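Local coordinates for protein polyphosphate kinase (Porphyromonas gingivalis, PDB 2O8R) that probably catalyses the reversible transfer of the terminal phosphate of ATP onto a growing polyphosphate chain, at residues F192-R197 with Y204-L209; H113-R118 with P310-P315; V370-L375 with G397-V402. The protein carries 3 engineered substitutions. All blocks are in the same frame, centred on the assembly; numbering follows the deposited sequence.

Interaction 1: F192-R197 with Y204-L209; sequences FVELPR and YYYSFL
With CG anti to the backbone N (chi1 -158°) and the chain extended from CG to NE, Arg197 reaches across one face of the Tyr204 ring. Guanidinium and ring are stacked, their planes 14° apart, and Arg197 CZ lies 4.1 Å from the Tyr204 ring centroid, a cation-pi contact. Earlier along the same side chain, Arg197 CD makes a CH-pi contact over the ring, 3.8 Å from that centroid. A hydrogen bond from Arg197 NE to Phe203 O helps set the rotation of the guanidinium. Glu194 comes to the ring edge instead: its OE2 is in the Tyr204 ring plane, 3.7 Å from Tyr204 CD1, with carboxylate and ring nearly coplanar. A carboxylate at the ring edge and a guanidinium over the face should both suit the charge distribution of an aromatic ring.

The backbones form an antiparallel hairpin in the polyphosphate kinase middle-domain region. Its clearest evidence is the hydrogen-bonded pair Val193 and Ser207, with Val193 N to Ser207 O at 2.8 Å and Ser207 N to Val193 O at 2.9 Å. Phe192, Glu194, Tyr206 and Phe208 share one sheet face. There Glu194 runs beside Tyr206, its CG 3.7 Å from Tyr206 CE1, while Phe192 turns its edge to the face of Phe208, planes at 62°. Tyr300 stacks on Phe208 from outside the hairpin. On the other face Leu195 and Tyr205 cross at about a right angle, CB to CB 3.8 Å, and Val193 CG2 meets Leu209 CD1 at 4.0 Å, where the helix 209-214 begins.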
loop_
_atom_site.group_PDB
_atom_site.type_symbol
_atom_site.label_atom_id
_atom_site.label_comp_id
_atom_site.label_asym_id
_atom_site.label_seq_id
_atom_site.Cartn_x
_atom_site.Cartn_y
_atom_site.Cartn_z
ATOM N N PHE A 192 8.606 17.956 -1.858
ATOM C CA PHE A 192 8.441 19.188 -2.618
ATOM C C PHE A 192 7.078 19.812 -2.374
ATOM O O PHE A 192 6.054 19.146 -2.503
ATOM C CB PHE A 192 8.690 18.927 -4.094
ATOM C CG PHE A 192 10.027 18.314 -4.360
ATOM C CD1 PHE A 192 11.184 19.074 -4.234
ATOM C CD2 PHE A 192 10.134 16.970 -4.687
ATOM C CE1 PHE A 192 12.428 18.511 -4.456
ATOM C CE2 PHE A 192 11.370 16.401 -4.910
ATOM C CZ PHE A 192 12.520 17.172 -4.791
ATOM N N VAL A 193 7.094 21.087 -1.988
ATOM C CA VAL A 193 5.896 21.812 -1.589
ATOM C C VAL A 193 5.634 22.885 -2.640
ATOM O O VAL A 193 6.486 23.754 -2.866
ATOM C CB VAL A 193 6.076 22.445 -0.177
ATOM C CG1 VAL A 193 4.811 23.176 0.296
ATOM C CG2 VAL A 193 6.434 21.377 0.819
ATOM N N GLU A 194 4.480 22.790 -3.309
ATOM C CA GLU A 194 4.070 23.769 -4.316
ATOM C C GLU A 194 3.596 25.048 -3.636
ATOM O O GLU A 194 2.944 24.994 -2.594
ATOM C CB GLU A 194 2.952 23.206 -5.186
ATOM C CG GLU A 194 2.673 24.001 -6.483
ATOM C CD GLU A 194 1.359 23.600 -7.177
ATOM O OE1 GLU A 194 0.499 22.935 -6.549
ATOM O OE2 GLU A 194 1.183 23.969 -8.357
ATOM N N LEU A 195 3.951 26.191 -4.216
ATOM C CA LEU A 195 3.539 27.492 -3.698
ATOM C C LEU A 195 2.449 28.046 -4.595
ATOM O O LEU A 195 2.515 27.874 -5.811
ATOM C CB LEU A 195 4.726 28.453 -3.669
ATOM C CG LEU A 195 5.950 28.038 -2.843
ATOM C CD1 LEU A 195 6.824 29.236 -2.568
ATOM C CD2 LEU A 195 5.532 27.431 -1.543
ATOM N N PRO A 196 1.430 28.703 -4.007
ATOM C CA PRO A 196 0.276 29.163 -4.800
ATOM C C PRO A 196 0.624 30.100 -5.966
ATOM O O PRO A 196 1.627 30.824 -5.938
ATOM C CB PRO A 196 -0.622 29.842 -3.760
ATOM C CG PRO A 196 -0.224 29.197 -2.453
ATOM C CD PRO A 196 1.269 29.032 -2.580
ATOM N N ARG A 197 -0.220 30.078 -6.986
ATOM C CA ARG A 197 0.165 30.578 -8.290
ATOM C C ARG A 197 -1.020 31.243 -8.962
ATOM O O ARG A 197 -2.163 30.903 -8.687
ATOM C CB ARG A 197 0.582 29.379 -9.123
ATOM C CG ARG A 197 1.463 29.690 -10.259
ATOM C CD ARG A 197 1.281 28.671 -11.339
ATOM N NE ARG A 197 1.751 29.229 -12.596
ATOM C CZ ARG A 197 1.025 29.261 -13.701
ATOM N NH1 ARG A 197 -0.196 28.728 -13.704
ATOM N NH2 ARG A 197 1.526 29.807 -14.802
ATOM N N TYR A 204 5.623 27.832 -12.182
ATOM C CA TYR A 204 5.166 27.033 -11.064
ATOM C C TYR A 204 6.310 27.018 -10.049
ATOM O O TYR A 204 7.487 26.984 -10.428
ATOM C CB TYR A 204 4.853 25.623 -11.531
ATOM C CG TYR A 204 3.551 25.523 -12.275
ATOM C CD1 TYR A 204 2.384 25.196 -11.604
ATOM C CD2 TYR A 204 3.486 25.738 -13.644
ATOM C CE1 TYR A 204 1.182 25.100 -12.268
ATOM C CE2 TYR A 204 2.279 25.642 -14.325
ATOM C CZ TYR A 204 1.129 25.330 -13.620
ATOM O OH TYR A 204 -0.088 25.229 -14.250
ATOM N N TYR A 205 5.968 27.059 -8.765
ATOM C CA TYR A 205 6.977 27.178 -7.732
ATOM C C TYR A 205 7.022 25.942 -6.867
ATOM O O TYR A 205 5.976 25.386 -6.519
ATOM C CB TYR A 205 6.724 28.416 -6.883
ATOM C CG TYR A 205 6.900 29.684 -7.672
ATOM C CD1 TYR A 205 8.157 30.272 -7.810
ATOM C CD2 TYR A 205 5.813 30.282 -8.311
ATOM C CE1 TYR A 205 8.324 31.431 -8.553
ATOM C CE2 TYR A 205 5.970 31.434 -9.047
ATOM C CZ TYR A 205 7.225 32.005 -9.166
ATOM O OH TYR A 205 7.363 33.154 -9.903
ATOM N N TYR A 206 8.236 25.500 -6.536
ATOM C CA TYR A 206 8.391 24.407 -5.593
ATOM C C TYR A 206 9.487 24.680 -4.587
ATOM O O TYR A 206 10.464 25.372 -4.874
ATOM C CB TYR A 206 8.657 23.096 -6.325
ATOM C CG TYR A 206 7.545 22.715 -7.251
ATOM C CD1 TYR A 206 6.382 22.129 -6.759
ATOM C CD2 TYR A 206 7.642 22.952 -8.622
ATOM C CE1 TYR A 206 5.348 21.774 -7.603
ATOM C CE2 TYR A 206 6.608 22.606 -9.480
ATOM C CZ TYR A 206 5.461 22.018 -8.959
ATOM O OH TYR A 206 4.426 21.672 -9.788
ATOM N N SER A 207 9.317 24.118 -3.402
ATOM C CA SER A 207 10.301 24.260 -2.348
ATOM C C SER A 207 10.555 22.910 -1.742
ATOM O O SER A 207 9.624 22.108 -1.625
ATOM C CB SER A 207 9.761 25.169 -1.261
ATOM O OG SER A 207 9.724 26.501 -1.706
ATOM N N PHE A 208 11.809 22.666 -1.365
ATOM C CA PHE A 208 12.161 21.523 -0.513
ATOM C C PHE A 208 11.533 21.739 0.855
ATOM O O PHE A 208 11.543 22.852 1.395
ATOM C CB PHE A 208 13.677 21.406 -0.319
ATOM C CG PHE A 208 14.436 20.988 -1.559
ATOM C CD1 PHE A 208 14.828 19.668 -1.735
ATOM C CD2 PHE A 208 14.786 21.913 -2.528
ATOM C CE1 PHE A 208 15.541 19.280 -2.859
ATOM C CE2 PHE A 208 15.503 21.531 -3.647
ATOM C CZ PHE A 208 15.880 20.212 -3.814
ATOM N N LEU A 209 10.990 20.674 1.417
ATOM C CA LEU A 209 10.465 20.727 2.766
ATOM C C LEU A 209 11.518 21.240 3.748
ATOM O O LEU A 209 11.224 22.124 4.561
ATOM C CB LEU A 209 9.977 19.345 3.187
ATOM C CG LEU A 209 9.049 19.229 4.389
ATOM C CD1 LEU A 209 7.973 20.298 4.336
ATOM C CD2 LEU A 209 8.435 17.820 4.420
#

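Interaction 2: H113-R118 with P310-P315; sequences HGIRLR and PNPFAP. With SO4 (sulfate ion), chain H.
Ile115 and Pro312 meet tip to tip: Ile115 CD1 lies 3.5 Å from Pro312 CG and 3.6 Å from Pro312 CD. The same methyl reaches the edge of the Phe313 ring, near its plane, with Ile115 CD1 3.7 Å from Phe313 CE2. The backbone supplies another neighbour of that ring, since His113 O approaches Phe313 CE2 obliquely. No hydrogen bond crosses between the two segments, so the evidence is for apolar packing plus this carbonyl approach.

In the next shell, Phe313 CG is anti to its carbonyl carbon (chi1 -65°), which sets CG beside the backbone N. That N donates to Asn311 OD1 at 2.8 Å from Phe313 N; the N-H meets the oxygen from above the amide plane. Asn311 ND2 is held in turn by Arg316 O. Tyr204 packs edge-to-face with Phe313, and Tyr36 of helix 35-63 touches both Ile115 and Pro312.

Further along strand 115-118, away from the loop, Arg116 and Arg118 approach a sulfate ion, probably from the crystallisation liquor. Arg116 NH2 makes a weak hydrogen bond to sulfate O1 at 2.8 Å, whereas the modelled bond from Arg118 is too short to be trusted. Thr123 N and His124 N also donate to the ion.

Two local motifs meet here. Residues 311-313 form an Asx turn, and the helix 83-112 ends in a Schellman motif, with Gly114 at positive phi (84°) as C-prime, Gly114 N bonded to Glu111 O and Ile115 N to Leu110 O.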
loop_
_atom_site.group_PDB
_atom_site.type_symbol
_atom_site.label_atom_id
_atom_site.label_comp_id
_atom_site.label_asym_id
_atom_site.label_seq_id
_atom_site.Cartn_x
_atom_site.Cartn_y
_atom_site.Cartn_z
ATOM N N HIS A 113 11.351 26.092 -18.921
ATOM C CA HIS A 113 10.006 25.585 -19.168
ATOM C C HIS A 113 8.963 25.948 -18.106
ATOM O O HIS A 113 7.916 25.309 -18.020
ATOM C CB HIS A 113 10.065 24.080 -19.365
ATOM C CG HIS A 113 10.942 23.670 -20.500
ATOM N ND1 HIS A 113 12.297 23.474 -20.355
ATOM C CD2 HIS A 113 10.666 23.457 -21.808
ATOM C CE1 HIS A 113 12.816 23.137 -21.521
ATOM N NE2 HIS A 113 11.848 23.121 -22.419
ATOM N N GLY A 114 9.243 26.972 -17.307
ATOM C CA GLY A 114 8.257 27.483 -16.344
ATOM C C GLY A 114 8.166 26.765 -15.005
ATOM O O GLY A 114 7.148 26.859 -14.328
ATOM N N ILE A 115 9.222 26.043 -14.625
ATOM C CA ILE A 115 9.292 25.386 -13.318
ATOM C C ILE A 115 10.403 26.024 -12.498
ATOM O O ILE A 115 11.555 26.060 -12.925
ATOM C CB ILE A 115 9.596 23.868 -13.434
ATOM C CG1 ILE A 115 8.986 23.271 -14.710
ATOM C CG2 ILE A 115 9.173 23.110 -12.163
ATOM C CD1 ILE A 115 7.618 22.665 -14.562
ATOM N N ARG A 116 10.062 26.544 -11.322
ATOM C CA ARG A 116 11.085 27.076 -10.437
ATOM C C ARG A 116 11.156 26.234 -9.184
ATOM O O ARG A 116 10.264 26.263 -8.328
ATOM C CB ARG A 116 10.865 28.556 -10.133
ATOM C CG ARG A 116 12.149 29.285 -9.755
ATOM C CD ARG A 116 12.305 30.591 -10.534
ATOM N NE ARG A 116 12.109 31.776 -9.709
ATOM C CZ ARG A 116 13.080 32.383 -9.033
ATOM N NH1 ARG A 116 14.322 31.917 -9.079
ATOM N NH2 ARG A 116 12.811 33.458 -8.304
ATOM N N LEU A 117 12.203 25.423 -9.118
ATOM C CA LEU A 117 12.464 24.651 -7.935
ATOM C C LEU A 117 13.390 25.526 -7.149
ATOM O O LEU A 117 14.546 25.710 -7.522
ATOM C CB LEU A 117 13.128 23.316 -8.273
ATOM C CG LEU A 117 13.503 22.458 -7.050
ATOM C CD1 LEU A 117 12.342 22.335 -6.067
ATOM C CD2 LEU A 117 13.979 21.082 -7.464
ATOM N N ARG A 118 12.876 26.097 -6.075
ATOM C CA ARG A 118 13.644 27.087 -5.354
ATOM C C ARG A 118 14.726 26.450 -4.527
ATOM O O ARG A 118 14.527 25.428 -3.861
ATOM C CB ARG A 118 12.753 28.015 -4.521
ATOM C CG ARG A 118 12.289 29.238 -5.310
ATOM C CD ARG A 118 12.061 30.443 -4.409
ATOM N NE ARG A 118 10.645 30.616 -4.120
ATOM C CZ ARG A 118 9.856 31.461 -4.769
ATOM N NH1 ARG A 118 10.343 32.224 -5.734
ATOM N NH2 ARG A 118 8.579 31.547 -4.451
ATOM N N PRO A 310 6.851 17.064 -8.952
ATOM C CA PRO A 310 5.726 17.102 -9.870
ATOM C C PRO A 310 6.089 17.767 -11.182
ATOM O O PRO A 310 6.869 18.714 -11.182
ATOM C CB PRO A 310 4.696 17.963 -9.129
ATOM C CG PRO A 310 5.159 18.033 -7.723
ATOM C CD PRO A 310 6.634 17.916 -7.774
ATOM N N ASN A 311 5.547 17.247 -12.283
ATOM C CA ASN A 311 5.553 17.937 -13.565
ATOM C C ASN A 311 4.174 18.531 -13.807
ATOM O O ASN A 311 3.284 17.832 -14.296
ATOM C CB ASN A 311 5.896 16.967 -14.692
ATOM C CG ASN A 311 5.779 17.593 -16.087
ATOM O OD1 ASN A 311 5.530 18.792 -16.252
ATOM N ND2 ASN A 311 5.970 16.766 -17.101
ATOM N N PRO A 312 3.999 19.832 -13.500
ATOM C CA PRO A 312 2.735 20.520 -13.698
ATOM C C PRO A 312 2.370 20.744 -15.166
ATOM O O PRO A 312 1.352 21.367 -15.441
ATOM C CB PRO A 312 2.970 21.868 -13.030
ATOM C CG PRO A 312 4.407 22.089 -13.178
ATOM C CD PRO A 312 5.017 20.744 -12.957
ATOM N N PHE A 313 3.178 20.255 -16.100
ATOM C CA PHE A 313 2.791 20.320 -17.502
ATOM C C PHE A 313 2.402 18.966 -18.053
ATOM O O PHE A 313 2.841 18.565 -19.119
ATOM C CB PHE A 313 3.853 21.015 -18.329
ATOM C CG PHE A 313 4.012 22.446 -17.963
ATOM C CD1 PHE A 313 3.005 23.353 -18.244
ATOM C CD2 PHE A 313 5.127 22.882 -17.279
ATOM C CE1 PHE A 313 3.122 24.672 -17.885
ATOM C CE2 PHE A 313 5.255 24.207 -16.920
ATOM C CZ PHE A 313 4.250 25.101 -17.219
ATOM N N ALA A 314 1.535 18.299 -17.298
ATOM C CA ALA A 314 0.971 16.996 -17.629
ATOM C C ALA A 314 1.867 16.186 -18.552
ATOM O O ALA A 314 2.968 15.845 -18.116
ATOM C CB ALA A 314 -0.466 17.120 -18.127
ATOM N N PRO A 315 1.454 15.923 -19.825
ATOM C CA PRO A 315 2.221 14.945 -20.613
ATOM C C PRO A 315 3.427 15.542 -21.337
ATOM O O PRO A 315 4.200 14.822 -21.955
ATOM C CB PRO A 315 1.196 14.423 -21.629
ATOM C CG PRO A 315 0.021 15.365 -21.567
ATOM C CD PRO A 315 0.361 16.485 -20.633
HETATM S S SO4 H . 11.987 34.960 -5.487
HETATM O O1 SO4 H . 11.338 35.280 -6.758
HETATM O O2 SO4 H . 13.178 35.787 -5.326
HETATM O O3 SO4 H . 11.051 35.196 -4.384
HETATM O O4 SO4 H . 12.400 33.561 -5.483
#

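Interaction 3: V370-L375 with G397-V402; sequences VSEIRL and GKKVSV
Leu375 and Val402 lie side by side, pointing the same way, with Leu375 CD2 3.7 Å from Val402 CG2. They share a sheet face with Ile373 and Val400. Glu372, Arg374, Lys399 and Ser401 occupy the other face and supply its polar groups. Glu372 CG sits between the backbone N and the carbonyl carbon (chi1 66°), and its chain is extended from there. Arg374 NH1 forms a salt bridge with Glu372 OE2 at 3.1 Å along the same strand, coming from above the carboxylate plane (36° out of it). The aliphatic part of Lys399 crosses Glu372 obliquely, CB to CB 3.4 Å. Arg374 NH1 also comes 2.8 Å from Ser401 OG, but its poor angle argues against a hydrogen bond. A water is modelled on the polar face near Ser401 OG, Glu372 OE2 and Ile373 O, its bonding doubtful. At the start of the contact Lys398 lays its CE 4.0 Å from Val370 CB, and its NZ goes on to Ala365 O.

The strands are parallel, their axes 6° apart. The bonds alternate in direction: Lys399 N to Ser371 O, Ile373 N to Lys399 O at 2.9 Å, Ser401 N to Ile373 O, and Leu375 N to Ser401 O at 3.1 Å.

Helix 385-395 connects the two strands as a beta-alpha-beta unit of the phospholipase D-like C-terminal domain 1. Leu390 of that helix packs on Ile373 and Leu375, and Leu361 of helix 355-365 also touches Ile373. Strand 442-447 flanks 370-377, where Ser371 and Glu372 form a classic beta bulge facing Leu446; strand 428-431 flanks 399-404.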
loop_
_atom_site.group_PDB
_atom_site.type_symbol
_atom_site.label_atom_id
_atom_site.label_comp_id
_atom_site.label_asym_id
_atom_site.label_seq_id
_atom_site.Cartn_x
_atom_site.Cartn_y
_atom_site.Cartn_z
ATOM N N VAL A 370 -9.112 -27.901 -18.498
ATOM C CA VAL A 370 -7.911 -27.671 -17.696
ATOM C C VAL A 370 -7.965 -28.435 -16.375
ATOM O O VAL A 370 -8.915 -28.302 -15.605
ATOM C CB VAL A 370 -7.689 -26.156 -17.393
ATOM C CG1 VAL A 370 -6.345 -25.923 -16.705
ATOM C CG2 VAL A 370 -7.781 -25.326 -18.653
ATOM N N SER A 371 -6.927 -29.221 -16.115
ATOM C CA SER A 371 -6.799 -29.923 -14.853
ATOM C C SER A 371 -6.035 -29.059 -13.861
ATOM O O SER A 371 -6.488 -28.859 -12.731
ATOM C CB SER A 371 -6.096 -31.271 -15.044
ATOM O OG SER A 371 -4.764 -31.101 -15.498
ATOM N N GLU A 372 -4.879 -28.542 -14.274
ATOM C CA GLU A 372 -4.097 -27.727 -13.358
ATOM C C GLU A 372 -3.310 -26.549 -13.927
ATOM O O GLU A 372 -2.988 -26.505 -15.108
ATOM C CB GLU A 372 -3.222 -28.594 -12.447
ATOM C CG GLU A 372 -2.125 -29.370 -13.094
ATOM C CD GLU A 372 -1.160 -29.956 -12.063
ATOM O OE1 GLU A 372 -0.478 -30.958 -12.375
ATOM O OE2 GLU A 372 -1.079 -29.414 -10.938
ATOM N N ILE A 373 -3.049 -25.579 -13.054
ATOM C CA ILE A 373 -2.240 -24.408 -13.357
ATOM C C ILE A 373 -1.128 -24.315 -12.324
ATOM O O ILE A 373 -1.363 -24.464 -11.124
ATOM C CB ILE A 373 -3.059 -23.131 -13.285
ATOM C CG1 ILE A 373 -4.299 -23.241 -14.171
ATOM C CG2 ILE A 373 -2.220 -21.945 -13.680
ATOM C CD1 ILE A 373 -5.276 -22.090 -14.003
ATOM N N ARG A 374 0.092 -24.103 -12.797
ATOM C CA ARG A 374 1.259 -24.039 -11.924
ATOM C C ARG A 374 2.141 -22.903 -12.389
ATOM O O ARG A 374 2.428 -22.791 -13.585
ATOM C CB ARG A 374 2.033 -25.350 -11.983
ATOM C CG ARG A 374 1.161 -26.560 -11.742
ATOM C CD ARG A 374 1.816 -27.845 -12.186
ATOM N NE ARG A 374 2.905 -28.280 -11.313
ATOM C CZ ARG A 374 2.758 -28.698 -10.061
ATOM N NH1 ARG A 374 1.558 -28.719 -9.491
ATOM N NH2 ARG A 374 3.819 -29.089 -9.371
ATOM N N LEU A 375 2.549 -22.044 -11.460
ATOM C CA LEU A 375 3.462 -20.954 -11.814
ATOM C C LEU A 375 4.463 -20.527 -10.724
ATOM O O LEU A 375 4.321 -20.830 -9.526
ATOM C CB LEU A 375 2.691 -19.743 -12.350
ATOM C CG LEU A 375 2.387 -18.569 -11.421
ATOM C CD1 LEU A 375 1.993 -17.347 -12.239
ATOM C CD2 LEU A 375 1.299 -18.949 -10.463
ATOM N N GLY A 397 -12.206 -25.578 -8.803
ATOM C CA GLY A 397 -11.813 -26.965 -8.548
ATOM C C GLY A 397 -10.474 -27.407 -9.111
ATOM O O GLY A 397 -10.001 -28.495 -8.795
ATOM N N LYS A 398 -9.859 -26.568 -9.938
ATOM C CA LYS A 398 -8.629 -26.935 -10.639
ATOM C C LYS A 398 -7.438 -26.851 -9.702
ATOM O O LYS A 398 -7.368 -25.950 -8.867
ATOM C CB LYS A 398 -8.404 -26.012 -11.840
ATOM C CG LYS A 398 -9.687 -25.528 -12.486
ATOM C CD LYS A 398 -9.475 -25.097 -13.913
ATOM C CE LYS A 398 -10.680 -25.465 -14.755
ATOM N NZ LYS A 398 -11.954 -24.952 -14.184
ATOM N N LYS A 399 -6.506 -27.789 -9.852
ATOM C CA LYS A 399 -5.279 -27.802 -9.059
ATOM C C LYS A 399 -4.397 -26.572 -9.310
ATOM O O LYS A 399 -3.924 -26.368 -10.419
ATOM C CB LYS A 399 -4.494 -29.071 -9.355
ATOM C CG LYS A 399 -5.133 -30.339 -8.832
ATOM C CD LYS A 399 -4.118 -31.465 -8.793
ATOM C CE LYS A 399 -4.721 -32.734 -8.226
ATOM N NZ LYS A 399 -3.695 -33.811 -8.151
ATOM N N VAL A 400 -4.182 -25.748 -8.283
ATOM C CA VAL A 400 -3.395 -24.516 -8.452
ATOM C C VAL A 400 -2.189 -24.441 -7.507
ATOM O O VAL A 400 -2.352 -24.353 -6.289
ATOM C CB VAL A 400 -4.265 -23.245 -8.297
ATOM C CG1 VAL A 400 -3.422 -21.994 -8.496
ATOM C CG2 VAL A 400 -5.425 -23.252 -9.280
ATOM N N SER A 401 -0.981 -24.471 -8.066
ATOM C CA SER A 401 0.238 -24.363 -7.254
ATOM C C SER A 401 1.028 -23.103 -7.579
ATOM O O SER A 401 1.170 -22.747 -8.748
ATOM C CB SER A 401 1.145 -25.565 -7.476
ATOM O OG SER A 401 0.418 -26.626 -8.059
ATOM N N VAL A 402 1.539 -22.430 -6.549
ATOM C CA VAL A 402 2.425 -21.275 -6.746
ATOM C C VAL A 402 3.748 -21.481 -6.015
ATOM O O VAL A 402 3.774 -21.591 -4.785
ATOM C CB VAL A 402 1.795 -19.966 -6.253
ATOM C CG1 VAL A 402 2.736 -18.797 -6.477
ATOM C CG2 VAL A 402 0.471 -19.707 -6.932
HETATM O O HOH W 1 -1.318 -27.320 -9.680
#

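In the fold
From the N terminus, residues 113-118 come first, at the end of helix 83-112. Interaction 1 then closes a short hairpin turn between 192-197 and 204-209, and only afterwards does 310-315 return to complete interaction 2. Interaction 1 is therefore nested within the 191-residue loop closed by interaction 2. Their centres are 10 Å apart and they meet in one three-stranded sheet: strand 204-208 is central, with 115-118 parallel on one side and 192-195 antiparallel on the other. The N-terminal and middle family regions are thus joined. Interaction 3 follows in series, closing a 21-residue crossover in C-terminal domain 1, its centre about 52 Å from that of interaction 1.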